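Local coordinates for peptidoglycan synthetase penicillin-binding protein 3 (Bifidobacterium adolescentis, PDB 4YE5), which probably binds penicillin and, as a member of the transpeptidase family, is thought to cross-link peptidoglycan during cell-wall synthesis, at residues 243-248 with 519-524. Numbering follows the deposited sequence.
Sequences GIAMVQ and ITVVLK
Ile244 and Met246 pair with Val522 and Thr520 in antiparallel register, the segment axes approaching to 4.8 Å with their directions 174° apart, and each pair is closed by two backbone hydrogen bonds. The bond from Ile244 N to Val522 O is 2.9 Å long; its return, from Val522 N to Ile244 O, is 3.0 Å. Between these pairs Ala245 faces Val521, and Ala245 CA lies 3.2 Å from Thr520 O in a CA-H...O contact. On the other strand face, Ile244 and Val522 run alongside each other; a chi1 of 70° sets Ile244 CG1 between N and C, 3.8 Å from Val522 CB. Selenomethionine Met246 leads away from Thr520 to helix 408-419, where Thr412 hydrogen-bonds Thr520 OG1. On the face of Ala245, its CB meets Val521 CG2 at 4.0 Å, and Leu523 swings CD2 to 3.7 Å from Gly243 CA, over a residue without a side chain. Helix 535-549 covers Val247, Ile519 and Val521 there. This joins two inner strands of the transpeptidase domain's five-stranded antiparallel sheet, 271 residues apart in sequence; backbone bonds set the register, and the apolar side-chain contacts add modestly to it.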
loop_
_atom_site.group_PDB
_atom_site.type_symbol
_atom_site.label_atom_id
_atom_site.label_comp_id
_atom_site.label_asym_id
_atom_site.label_seq_id
_atom_site.Cartn_x
_atom_site.Cartn_y
_atom_site.Cartn_z
ATOM N N GLY A 243 11.484 7.511 9.798
ATOM C CA GLY A 243 12.025 6.224 9.399
ATOM C C GLY A 243 10.967 5.502 8.587
ATOM O O GLY A 243 9.767 5.683 8.833
ATOM N N ILE A 244 11.401 4.721 7.603
ATOM C CA ILE A 244 10.471 3.878 6.841
ATOM C C ILE A 244 11.096 2.493 6.717
ATOM O O ILE A 244 12.311 2.354 6.790
ATOM C CB ILE A 244 10.162 4.471 5.437
ATOM C CG1 ILE A 244 11.363 4.382 4.520
ATOM C CG2 ILE A 244 9.674 5.940 5.519
ATOM C CD1 ILE A 244 11.285 5.331 3.285
ATOM N N ALA A 245 10.272 1.463 6.551
ATOM C CA ALA A 245 10.771 0.094 6.504
ATOM C C ALA A 245 9.847 -0.720 5.644
ATOM O O ALA A 245 8.637 -0.447 5.583
ATOM C CB ALA A 245 10.806 -0.522 7.907
HETATM N N MSE A 246 10.403 -1.738 5.005
HETATM C CA MSE A 246 9.625 -2.607 4.132
HETATM C C MSE A 246 10.099 -4.033 4.284
HETATM O O MSE A 246 11.302 -4.270 4.426
HETATM C CB MSE A 246 9.818 -2.173 2.673
HETATM C CG MSE A 246 9.085 -3.031 1.691
HETATM SE SE MSE A 246 9.342 -2.225 -0.045
HETATM C CE MSE A 246 8.134 -3.310 -1.028
ATOM N N VAL A 247 9.167 -4.983 4.259
ATOM C CA VAL A 247 9.525 -6.394 4.267
ATOM C C VAL A 247 8.912 -7.055 3.035
ATOM O O VAL A 247 7.698 -6.968 2.821
ATOM C CB VAL A 247 8.995 -7.129 5.539
ATOM C CG1 VAL A 247 9.314 -8.635 5.440
ATOM C CG2 VAL A 247 9.591 -6.531 6.814
ATOM N N GLN A 248 9.737 -7.707 2.224
ATOM C CA GLN A 248 9.258 -8.369 1.014
ATOM C C GLN A 248 9.594 -9.868 1.009
ATOM O O GLN A 248 10.701 -10.261 1.390
ATOM C CB GLN A 248 9.891 -7.690 -0.225
ATOM C CG GLN A 248 9.524 -8.336 -1.565
ATOM C CD GLN A 248 9.902 -7.466 -2.740
ATOM O OE1 GLN A 248 9.760 -6.245 -2.687
ATOM N NE2 GLN A 248 10.395 -8.081 -3.800
ATOM N N ILE A 519 14.519 -6.994 3.680
ATOM C CA ILE A 519 14.083 -6.022 4.662
ATOM C C ILE A 519 14.902 -4.798 4.403
ATOM O O ILE A 519 16.129 -4.842 4.460
ATOM C CB ILE A 519 14.446 -6.478 6.090
ATOM C CG1 ILE A 519 13.816 -7.849 6.412
ATOM C CG2 ILE A 519 13.972 -5.440 7.121
ATOM C CD1 ILE A 519 14.532 -8.535 7.588
ATOM N N THR A 520 14.234 -3.692 4.135
ATOM C CA THR A 520 14.961 -2.465 3.891
ATOM C C THR A 520 14.504 -1.401 4.873
ATOM O O THR A 520 13.311 -1.261 5.126
ATOM C CB THR A 520 14.720 -1.971 2.455
ATOM O OG1 THR A 520 15.132 -2.984 1.526
ATOM C CG2 THR A 520 15.519 -0.690 2.187
ATOM N N VAL A 521 15.451 -0.651 5.424
ATOM C CA VAL A 521 15.145 0.433 6.353
ATOM C C VAL A 521 15.847 1.712 5.891
ATOM O O VAL A 521 17.002 1.666 5.464
ATOM C CB VAL A 521 15.581 0.081 7.794
ATOM C CG1 VAL A 521 15.493 1.333 8.730
ATOM C CG2 VAL A 521 14.701 -1.035 8.353
ATOM N N VAL A 522 15.140 2.837 5.950
ATOM C CA VAL A 522 15.723 4.148 5.658
ATOM C C VAL A 522 15.378 5.103 6.790
ATOM O O VAL A 522 14.202 5.253 7.122
ATOM C CB VAL A 522 15.165 4.724 4.325
ATOM C CG1 VAL A 522 15.869 6.023 3.982
ATOM C CG2 VAL A 522 15.329 3.688 3.188
ATOM N N LEU A 523 16.389 5.740 7.382
ATOM C CA LEU A 523 16.183 6.695 8.478
ATOM C C LEU A 523 16.793 8.024 8.099
ATOM O O LEU A 523 17.903 8.067 7.566
ATOM C CB LEU A 523 16.878 6.205 9.774
ATOM C CG LEU A 523 16.566 4.772 10.217
ATOM C CD1 LEU A 523 17.451 4.417 11.427
ATOM C CD2 LEU A 523 15.083 4.611 10.586
ATOM N N LYS A 524 16.083 9.108 8.387
ATOM C CA LYS A 524 16.604 10.446 8.124
ATOM C C LYS A 524 17.223 11.042 9.374
ATOM O O LYS A 524 16.590 11.082 10.423
ATOM C CB LYS A 524 15.520 11.385 7.588
ATOM C CG LYS A 524 16.076 12.802 7.256
ATOM C CD LYS A 524 15.043 13.678 6.517
ATOM C CE LYS A 524 15.591 15.117 6.369
ATOM N NZ LYS A 524 14.814 15.933 5.363
#